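Local coordinates for protein kynurenine formamidase (Bacillus anthracis, PDB 4CO9) that hydrolyses N-formyl-L-kynurenine to L-kynurenine and formate with two zinc ions per subunit, in the kynurenine pathway of tryptophan degradation, at residues L33-K36 against E37-G40; T48-I51 against H52-T55; H116-A119 against N120-P123; H163-L166 against F167-I171. All coordinates share one frame; numbering follows the deposited sequence. Where two conformers were deposited one is given.

Overall arrangement
Contacts 2 and 4 each bring one histidine to the binuclear zinc site: His52 binds one zinc and His163 the other, and a single water ligates both metals. Their centres lie 22 Å apart, their nearest atoms about 7 Å. Contact 3, centred 14 Å from contact 2, flanks the site through Phe122, whose side chain is about 3 Å from that of the substrate-binding Trp22 and about 9 Å from a zinc ion. Contact 1 stands apart at the far end of the two-stranded sheet of strands 29-34 and 44-50, its centre 26 Å from that of contact 2. That sheet joins the two, and both touch the second subunit of the homodimer.

Contact 1: residues L33-K36 against E37-G40; sequences LWSK and EESG. With MG (magnesium ion), chain Q.
Glu38 lies over the indole of Trp34 and reaches back past it to Ser35, fastening the start of the short helix 36-39 to the end of strand 29-34. Its CB sits 3.5 Å from the centroid of the Trp34 six-membered ring, almost exactly on the ring normal, in a CH-pi contact. From there the chain extends along the ring, and the carboxylate ends only 29° from parallel to the indole, with OE1 3.2 Å from Trp34 CE3. The same OE1 accepts the backbone Ser35 N at 3.0 Å in a nearly straight bond (174°), on the anti side of the carboxylate and somewhat out of its plane. In return Ser35 OG, set between its own N and carbonyl carbon (chi1 70°), takes the Glu38 N-H at 3.0 Å. The two bonds make a capping box, with Ser35 as N-cap. Ser39 CB packs 3.6 Å from Trp34 CD1, beyond the glutamate.

Lys36 contributes mainly backbone here: its O accepts Gly40 N at 2.8 Å, closing the turn where glycine leaves the helix with positive phi. The fully extended lysine side chain runs away from Glu37-Gly40, and its NZ bonds to the carbonyl of Phe63 of the second subunit. Gly40 O binds a magnesium ion at 2.0 Å, and five waters complete the shell.

OE1 thus takes the N-H of the N-cap residue and Ser35 OG that of Glu38, while the aliphatic part of Glu38 lies on the indole; cap and apolar contact together would favour this Glu38 conformation.

Contact 2: residues T48-I51 against H52-T55; sequences TMSI and HTGT. With ZN (zinc ion), chain P.
Thr53 OG1 bonds back to Ser50 O, and Ser50 OG to His52 N, round the bend that follows strand 44-50, so that both side chains bond to the backbone of the bend. In Ser50 the hydroxyl swings opposite its own amide (chi1 172°), which carries OG forward along the chain to accept His52 N at 3.1 Å; its stronger partner is Asp25, to which the hydroxyl is also hydrogen-bonded. Thr53 OG1 donates to Ser50 O at 2.9 Å, coming from above the carbonyl plane. Between them His52 is the centre of an inverse gamma turn, closed by a weak bond from Thr53 N to Ile51 O (3.1 Å).

In His52 chi1 of -55° carries the imidazole off the turn, and chi2 of -98° turns ND1 to a zinc ion, 2.2 Å away. Ile51 lays CG2 over one face of this ring, 4.0 Å from its centroid, in an off-centre CH-pi contact. At the far corner NE2 bonds to Asp200, so the ring is held at both nitrogens. Met49, bent at its thioether, brings CE to 3.9 Å from Thr53 CB. Ser50 N is buried without a partner.

His56, Asp58 and Glu175 share the zinc of His52. The bend joins strand 44-50, which pairs antiparallel with strand 29-34 and, at Thr48 and Met49, with a strand of the second subunit, to strand 56-58 of the large mixed sheet.

Contact 3: residues H116-A119 against N120-P123; sequences HGKA and NEFP
His116 reaches across the turn that reverses the chain at Ala119-Asn120, lays its imidazole on Pro123 and bonds to Glu121. From CB the ring is thrown opposite the backbone N (chi1 -175°), toward the returning arm of the loop. CG lies 3.9 Å from Pro123 CB, and next to it ND1 comes closer to the same atom, at 3.5 Å. CD2 and CE1 flank Glu121 O, CE1 at 3.5 Å from it, and also lie over the proline ring. The proline therefore covers one face in a CH-pi contact, its CB 21° off the ring normal, and the amide N of Lys118 lies over the opposite face. At the tip NE2 donates to Glu121 O at 2.7 Å; the carbonyl is slightly off the ring plane, and the donor stands above the carbonyl plane. This short bond, with cover on both faces, holds the imidazole against rotation.

The reversal is a type I beta turn from Lys118 to Glu121, closed by Glu121 N to Lys118 O at 3.1 Å. The side chains of the same two residues, Lys118 NZ and Glu121 OE1, make a long salt bridge of 3.7 Å.

No second subunit touches this loop, which connects strands 108-112 and 128-129. Beyond the turn Phe122 points away from His116-Ala119 and meets the ring of Trp22, a substrate-binding residue, so this beta turn, tied by His116, probably borders the substrate site.

Contact 4: residues H163-L166 against F167-I171; sequences HHQL and FKHSI. With ZN (zinc ion), chain O.
Leu166 O ends helix 161-168 by receiving both His169 N, at 3.0 Å, and Ile171 N, at 2.9 Å, from opposite faces of its carbonyl plane. With Ser170 N bonded to Phe167 O this is a Schellman motif, in which Ser170 takes positive phi. One residue earlier, Gln165 O is gripped by a side chain: His169, with CG beside its backbone N (chi1 -70°), curls back so that ND1 donates at 2.8 Å, nearly straight (167°) and in the imidazole plane. Gln165 runs alongside this ring, its OE1 3.5 Å from His169 CE1. Facing strand 144-147, the side chains of Leu166 and Ile171 cross at an angle, CD2 to CD1 at 3.8 Å, and both pack on Ile145.

His163, one turn before Phe167, binds zinc through NE2 at 2.3 Å. Asp58 and Glu175 also bind this metal, and a water 2.0 Å from it bridges to the second zinc.

The carbonyls of Gln165, Leu166 and Phe167 are thus met by His169 and the turn, and the chain passes directly into strand 172-175. With zinc on NE2 and Asp153 on ND1 the imidazole of His163 is held at both nitrogens, and Asp153 would probably strengthen it as a ligand.

Contact 1: residues L33-K36 against E37-G40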
loop_
_atom_site.group_PDB
_atom_site.type_symbol
_atom_site.label_atom_id
_atom_site.label_comp_id
_atom_site.label_asym_id
_atom_site.label_seq_id
_atom_site.Cartn_x
_atom_site.Cartn_y
_atom_site.Cartn_z
ATOM N N LEU C 33 21.654 0.399 -1.987
ATOM C CA LEU C 33 22.629 0.193 -3.067
ATOM C C LEU C 33 23.755 1.205 -3.019
ATOM O O LEU C 33 24.899 0.896 -3.331
ATOM C CB LEU C 33 21.993 0.334 -4.436
ATOM C CG LEU C 33 20.984 -0.704 -4.913
ATOM C CD1 LEU C 33 20.498 -0.440 -6.336
ATOM C CD2 LEU C 33 21.585 -2.089 -4.804
ATOM N N TRP C 34 23.383 2.446 -2.749
ATOM C CA TRP C 34 24.303 3.562 -2.852
ATOM C C TRP C 34 23.932 4.529 -1.734
ATOM O O TRP C 34 22.832 5.061 -1.718
ATOM C CB TRP C 34 24.084 4.137 -4.253
ATOM C CG TRP C 34 25.170 5.021 -4.846
ATOM C CD1 TRP C 34 25.009 6.284 -5.396
ATOM C CD2 TRP C 34 26.569 4.714 -4.971
ATOM N NE1 TRP C 34 26.220 6.761 -5.830
ATOM C CE2 TRP C 34 27.190 5.828 -5.587
ATOM C CE3 TRP C 34 27.357 3.610 -4.623
ATOM C CZ2 TRP C 34 28.565 5.866 -5.858
ATOM C CZ3 TRP C 34 28.732 3.656 -4.879
ATOM C CH2 TRP C 34 29.315 4.778 -5.494
ATOM N N SER C 35 24.846 4.685 -0.780
ATOM C CA SER C 35 24.608 5.414 0.466
ATOM C C SER C 35 24.648 6.920 0.236
ATOM O O SER C 35 25.172 7.385 -0.777
ATOM C CB SER C 35 25.682 5.043 1.472
ATOM O OG SER C 35 26.938 5.569 1.090
ATOM N N LYS C 36 24.133 7.681 1.190
ATOM C CA LYS C 36 24.261 9.133 1.150
ATOM C C LYS C 36 25.733 9.580 1.104
ATOM O O LYS C 36 26.067 10.565 0.440
ATOM C CB LYS C 36 23.543 9.766 2.349
ATOM C CG LYS C 36 23.699 11.272 2.432
ATOM C CD LYS C 36 22.777 11.898 3.466
ATOM C CE LYS C 36 22.973 13.399 3.461
ATOM N NZ LYS C 36 22.041 14.088 4.382
ATOM N N GLU C 37 26.604 8.869 1.815
ATOM C CA GLU C 37 28.047 9.160 1.785
ATOM C C GLU C 37 28.612 8.974 0.382
ATOM O O GLU C 37 29.348 9.821 -0.108
ATOM C CB GLU C 37 28.783 8.251 2.753
ATOM C CG GLU C 37 30.204 8.636 3.063
ATOM C CD GLU C 37 30.950 7.542 3.814
ATOM O OE1 GLU C 37 30.298 6.647 4.408
ATOM O OE2 GLU C 37 32.200 7.570 3.822
ATOM N N GLU C 38 28.216 7.889 -0.272
ATOM C CA GLU C 38 28.631 7.617 -1.655
ATOM C C GLU C 38 28.023 8.570 -2.692
ATOM O O GLU C 38 28.740 9.061 -3.568
ATOM C CB GLU C 38 28.347 6.151 -2.029
ATOM C CG GLU C 38 29.178 5.151 -1.177
ATOM C CD GLU C 38 28.691 3.734 -1.212
ATOM O OE1 GLU C 38 27.482 3.470 -1.395
ATOM O OE2 GLU C 38 29.572 2.877 -1.028
ATOM N N SER C 39 26.724 8.817 -2.605
ATOM C CA SER C 39 26.023 9.622 -3.599
ATOM C C SER C 39 26.238 11.125 -3.393
ATOM O O SER C 39 26.056 11.899 -4.315
ATOM C CB SER C 39 24.510 9.349 -3.556
ATOM O OG SER C 39 23.913 9.867 -2.375
ATOM N N GLY C 40 26.517 11.521 -2.156
ATOM C CA GLY C 40 26.570 12.919 -1.793
ATOM C C GLY C 40 25.221 13.554 -1.500
ATOM O O GLY C 40 25.148 14.758 -1.318
HETATM MG MG MG Q . 25.693 16.308 -0.092
HETATM O O HOH W 1 28.922 4.306 2.574
HETATM O O HOH W 2 25.780 17.441 -2.016
HETATM O O HOH W 3 23.353 16.662 0.087
HETATM O O HOH W 4 25.812 18.328 0.749
HETATM O O HOH W 5 25.640 15.209 1.692
HETATM O O HOH W 6 27.670 16.204 -0.564
#

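Contact 2: residues T48-I51 against H52-T55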
loop_
_atom_site.group_PDB
_atom_site.type_symbol
_atom_site.label_atom_id
_atom_site.label_comp_id
_atom_site.label_asym_id
_atom_site.label_seq_id
_atom_site.Cartn_x
_atom_site.Cartn_y
_atom_site.Cartn_z
ATOM N N THR C 48 13.383 -5.950 -3.543
ATOM C CA THR C 48 13.129 -7.160 -4.315
ATOM C C THR C 48 12.290 -8.106 -3.459
ATOM O O THR C 48 12.675 -8.418 -2.336
ATOM C CB THR C 48 14.458 -7.847 -4.688
ATOM O OG1 THR C 48 15.286 -6.924 -5.406
ATOM C CG2 THR C 48 14.207 -9.059 -5.595
ATOM N N MET C 49 11.159 -8.569 -3.973
ATOM C CA MET C 49 10.308 -9.464 -3.206
ATOM C C MET C 49 9.341 -10.264 -4.072
ATOM O O MET C 49 9.029 -9.868 -5.205
ATOM C CB MET C 49 9.489 -8.660 -2.173
ATOM C CG MET C 49 8.483 -7.689 -2.786
ATOM S SD MET C 49 7.727 -6.547 -1.579
ATOM C CE MET C 49 6.841 -7.717 -0.593
ATOM N N SER C 50 8.894 -11.403 -3.539
ATOM C CA SER C 50 7.710 -12.070 -4.072
ATOM C C SER C 50 6.496 -11.237 -3.720
ATOM O O SER C 50 6.440 -10.651 -2.646
ATOM C CB SER C 50 7.524 -13.463 -3.491
ATOM O OG SER C 50 6.266 -14.007 -3.886
ATOM N N ILE C 51 5.524 -11.209 -4.621
ATOM C CA ILE C 51 4.204 -10.614 -4.381
ATOM C C ILE C 51 3.543 -11.161 -3.093
ATOM O O ILE C 51 2.900 -10.414 -2.310
ATOM C CB ILE C 51 3.336 -10.876 -5.630
ATOM C CG1 ILE C 51 3.867 -10.032 -6.817
ATOM C CG2 ILE C 51 1.869 -10.581 -5.345
ATOM C CD1 ILE C 51 3.713 -8.509 -6.681
ATOM N N HIS C 52 3.741 -12.449 -2.855
ATOM C CA HIS C 52 3.052 -13.138 -1.772
ATOM C C HIS C 52 3.954 -13.225 -0.552
ATOM O O HIS C 52 4.270 -14.302 -0.054
ATOM C CB HIS C 52 2.599 -14.518 -2.264
ATOM C CG HIS C 52 1.757 -14.452 -3.503
ATOM N ND1 HIS C 52 0.377 -14.493 -3.479
ATOM C CD2 HIS C 52 2.103 -14.308 -4.801
ATOM C CE1 HIS C 52 -0.093 -14.372 -4.708
ATOM N NE2 HIS C 52 0.936 -14.260 -5.529
ATOM N N THR C 53 4.374 -12.065 -0.070
ATOM C CA THR C 53 5.219 -11.951 1.105
ATOM C C THR C 53 4.518 -11.026 2.063
ATOM O O THR C 53 4.082 -9.959 1.673
ATOM C CB THR C 53 6.587 -11.329 0.744
ATOM O OG1 THR C 53 7.175 -12.094 -0.296
ATOM C CG2 THR C 53 7.541 -11.300 1.939
ATOM N N GLY C 54 4.461 -11.420 3.330
ATOM C CA GLY C 54 3.844 -10.605 4.344
ATOM C C GLY C 54 2.371 -10.465 4.067
ATOM O O GLY C 54 1.769 -11.300 3.382
ATOM N N THR C 55 1.797 -9.382 4.562
ATOM C CA THR C 55 0.385 -9.113 4.406
ATOM C C THR C 55 0.149 -8.673 2.968
ATOM O O THR C 55 0.772 -7.720 2.497
ATOM C CB THR C 55 -0.047 -8.028 5.402
ATOM O OG1 THR C 55 0.360 -8.427 6.716
ATOM C CG2 THR C 55 -1.546 -7.842 5.384
HETATM ZN ZN ZN P . -1.107 -14.890 -1.918
HETATM O O HOH W 7 -1.506 -16.837 -2.429
#

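Contact 3: residues H116-A119 against N120-P123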
loop_
_atom_site.group_PDB
_atom_site.type_symbol
_atom_site.label_atom_id
_atom_site.label_comp_id
_atom_site.label_asym_id
_atom_site.label_seq_id
_atom_site.Cartn_x
_atom_site.Cartn_y
_atom_site.Cartn_z
ATOM N N HIS C 116 -0.671 -19.668 13.471
ATOM C CA HIS C 116 0.751 -19.523 13.192
ATOM C C HIS C 116 1.303 -18.278 13.885
ATOM O O HIS C 116 1.832 -18.374 14.994
ATOM C CB HIS C 116 1.008 -19.519 11.679
ATOM C CG HIS C 116 2.461 -19.498 11.318
ATOM N ND1 HIS C 116 3.334 -20.506 11.677
ATOM C CD2 HIS C 116 3.192 -18.595 10.625
ATOM C CE1 HIS C 116 4.543 -20.215 11.230
ATOM N NE2 HIS C 116 4.485 -19.058 10.594
ATOM N N GLY C 117 1.157 -17.111 13.258
ATOM C CA GLY C 117 1.559 -15.856 13.890
ATOM C C GLY C 117 3.058 -15.601 14.015
ATOM O O GLY C 117 3.458 -14.706 14.747
ATOM N N LYS C 118 3.884 -16.368 13.306
ATOM C CA LYS C 118 5.328 -16.117 13.259
ATOM C C LYS C 118 5.740 -15.705 11.848
ATOM O O LYS C 118 5.951 -16.558 10.970
ATOM C CB LYS C 118 6.096 -17.355 13.700
ATOM C CG LYS C 118 5.803 -17.753 15.142
ATOM C CD LYS C 118 6.462 -19.059 15.535
ATOM C CE LYS C 118 5.623 -20.233 15.046
ATOM N NZ LYS C 118 6.126 -21.530 15.579
ATOM N N ALA C 119 5.853 -14.393 11.627
ATOM C CA ALA C 119 6.055 -13.844 10.273
ATOM C C ALA C 119 7.378 -14.310 9.650
ATOM O O ALA C 119 7.517 -14.340 8.426
ATOM C CB ALA C 119 5.994 -12.321 10.293
ATOM N N ASN C 120 8.341 -14.653 10.496
ATOM C CA ASN C 120 9.677 -15.007 10.039
ATOM C C ASN C 120 9.871 -16.521 9.868
ATOM O O ASN C 120 10.974 -16.974 9.579
ATOM C CB ASN C 120 10.730 -14.383 10.972
ATOM C CG ASN C 120 10.689 -12.839 10.973
ATOM O OD1 ASN C 120 10.013 -12.208 10.145
ATOM N ND2 ASN C 120 11.431 -12.226 11.893
ATOM N N GLU C 121 8.792 -17.294 10.015
ATOM C CA GLU C 121 8.802 -18.714 9.674
ATOM C C GLU C 121 7.632 -19.039 8.758
ATOM O O GLU C 121 6.548 -18.489 8.917
ATOM C CB GLU C 121 8.685 -19.569 10.930
ATOM C CG GLU C 121 9.797 -19.329 11.944
ATOM C CD GLU C 121 9.625 -20.171 13.199
ATOM O OE1 GLU C 121 8.881 -21.176 13.145
ATOM O OE2 GLU C 121 10.221 -19.809 14.240
ATOM N N PHE C 122 7.847 -19.945 7.811
ATOM C CA PHE C 122 6.745 -20.424 7.002
ATOM C C PHE C 122 6.152 -21.659 7.673
ATOM O O PHE C 122 6.885 -22.578 8.015
ATOM C CB PHE C 122 7.209 -20.734 5.582
ATOM C CG PHE C 122 6.083 -20.793 4.603
ATOM C CD1 PHE C 122 5.484 -19.626 4.158
ATOM C CD2 PHE C 122 5.582 -22.015 4.166
ATOM C CE1 PHE C 122 4.429 -19.683 3.273
ATOM C CE2 PHE C 122 4.530 -22.076 3.275
ATOM C CZ PHE C 122 3.950 -20.910 2.832
ATOM N N PRO C 123 4.818 -21.684 7.872
ATOM C CA PRO C 123 4.213 -22.833 8.564
ATOM C C PRO C 123 4.261 -24.143 7.776
ATOM O O PRO C 123 4.366 -24.138 6.560
ATOM C CB PRO C 123 2.759 -22.403 8.760
ATOM C CG PRO C 123 2.494 -21.458 7.635
ATOM C CD PRO C 123 3.797 -20.740 7.386
#

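Contact 4: residues H163-L166 against F167-I171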
loop_
_atom_site.group_PDB
_atom_site.type_symbol
_atom_site.label_atom_id
_atom_site.label_comp_id
_atom_site.label_asym_id
_atom_site.label_seq_id
_atom_site.Cartn_x
_atom_site.Cartn_y
_atom_site.Cartn_z
ATOM N N HIS C 163 -9.413 -20.658 -3.309
ATOM C CA HIS C 163 -9.098 -19.478 -4.137
ATOM C C HIS C 163 -10.100 -19.347 -5.292
ATOM O O HIS C 163 -10.682 -18.287 -5.516
ATOM C CB HIS C 163 -7.706 -19.562 -4.747
ATOM C CG HIS C 163 -6.593 -19.255 -3.799
ATOM N ND1 HIS C 163 -6.031 -20.208 -2.984
ATOM C CD2 HIS C 163 -5.914 -18.106 -3.559
ATOM C CE1 HIS C 163 -5.045 -19.666 -2.290
ATOM N NE2 HIS C 163 -4.957 -18.391 -2.617
ATOM N N HIS C 164 -10.278 -20.435 -6.027
ATOM C CA HIS C 164 -11.149 -20.436 -7.194
ATOM C C HIS C 164 -12.600 -20.130 -6.833
ATOM O O HIS C 164 -13.237 -19.304 -7.480
ATOM C CB HIS C 164 -11.064 -21.780 -7.940
ATOM C CG HIS C 164 -9.876 -21.894 -8.835
ATOM N ND1 HIS C 164 -8.695 -22.475 -8.431
ATOM C CD2 HIS C 164 -9.684 -21.493 -10.111
ATOM C CE1 HIS C 164 -7.830 -22.433 -9.428
ATOM N NE2 HIS C 164 -8.405 -21.849 -10.460
ATOM N N GLN C 165 -13.124 -20.805 -5.813
ATOM C CA GLN C 165 -14.524 -20.636 -5.459
ATOM C C GLN C 165 -14.794 -19.245 -4.907
ATOM O O GLN C 165 -15.827 -18.643 -5.216
ATOM C CB GLN C 165 -14.983 -21.723 -4.490
ATOM C CG GLN C 165 -15.171 -23.079 -5.157
ATOM C CD GLN C 165 -16.128 -23.005 -6.337
ATOM O OE1 GLN C 165 -17.269 -22.569 -6.196
ATOM N NE2 GLN C 165 -15.657 -23.404 -7.512
ATOM N N LEU C 166 -13.864 -18.728 -4.106
ATOM C CA LEU C 166 -14.024 -17.390 -3.555
ATOM C C LEU C 166 -14.153 -16.369 -4.667
ATOM O O LEU C 166 -15.144 -15.630 -4.726
ATOM C CB LEU C 166 -12.866 -17.031 -2.615
ATOM C CG LEU C 166 -12.885 -17.752 -1.272
ATOM C CD1 LEU C 166 -11.562 -17.572 -0.534
ATOM C CD2 LEU C 166 -14.043 -17.283 -0.411
ATOM N N PHE C 167 -13.200 -16.354 -5.586
ATOM C CA PHE C 167 -13.276 -15.383 -6.668
ATOM C C PHE C 167 -14.465 -15.648 -7.622
ATOM O O PHE C 167 -15.043 -14.698 -8.151
ATOM C CB PHE C 167 -11.921 -15.133 -7.367
ATOM C CG PHE C 167 -11.147 -13.941 -6.795
ATOM C CD1 PHE C 167 -11.496 -12.644 -7.128
ATOM C CD2 PHE C 167 -10.078 -14.124 -5.924
ATOM C CE1 PHE C 167 -10.788 -11.557 -6.623
ATOM C CE2 PHE C 167 -9.362 -13.038 -5.417
ATOM C CZ PHE C 167 -9.720 -11.758 -5.771
ATOM N N LYS C 168 -14.871 -16.907 -7.784
ATOM C CA LYS C 168 -16.082 -17.232 -8.565
ATOM C C LYS C 168 -17.311 -16.539 -7.979
ATOM O O LYS C 168 -18.272 -16.271 -8.696
ATOM C CB LYS C 168 -16.309 -18.738 -8.564
ATOM C CG LYS C 168 -17.212 -19.289 -9.661
ATOM C CD LYS C 168 -17.479 -20.783 -9.456
ATOM C CE LYS C 168 -17.369 -21.588 -10.746
ATOM N NZ LYS C 168 -18.306 -21.128 -11.788
ATOM N N HIS C 169 -17.290 -16.300 -6.670
ATOM C CA HIS C 169 -18.397 -15.656 -5.967
ATOM C C HIS C 169 -18.105 -14.205 -5.599
ATOM O O HIS C 169 -18.728 -13.659 -4.699
ATOM C CB HIS C 169 -18.748 -16.453 -4.720
ATOM C CG HIS C 169 -19.383 -17.771 -5.019
ATOM N ND1 HIS C 169 -18.648 -18.907 -5.275
ATOM C CD2 HIS C 169 -20.686 -18.133 -5.113
ATOM C CE1 HIS C 169 -19.468 -19.915 -5.508
ATOM N NE2 HIS C 169 -20.711 -19.472 -5.418
ATOM N N SER C 170 -17.154 -13.605 -6.306
ATOM C CA SER C 170 -16.796 -12.206 -6.154
ATOM C C SER C 170 -16.222 -11.862 -4.779
ATOM O O SER C 170 -16.308 -10.722 -4.355
ATOM C CB SER C 170 -17.995 -11.305 -6.490
ATOM O OG SER C 170 -18.274 -11.386 -7.870
ATOM N N ILE C 171 -15.624 -12.850 -4.114
ATOM C CA ILE C 171 -15.003 -12.641 -2.817
ATOM C C ILE C 171 -13.493 -12.543 -2.994
ATOM O O ILE C 171 -12.846 -13.472 -3.454
ATOM C CB ILE C 171 -15.288 -13.775 -1.834
ATOM C CG1 ILE C 171 -16.794 -13.959 -1.676
ATOM C CG2 ILE C 171 -14.626 -13.484 -0.492
ATOM C CD1 ILE C 171 -17.178 -15.187 -0.885
HETATM ZN ZN ZN O . -3.424 -16.952 -1.786
HETATM O O HOH W 7 -1.506 -16.837 -2.429
HETATM O O HOH W 8 -2.227 -19.000 -0.900
#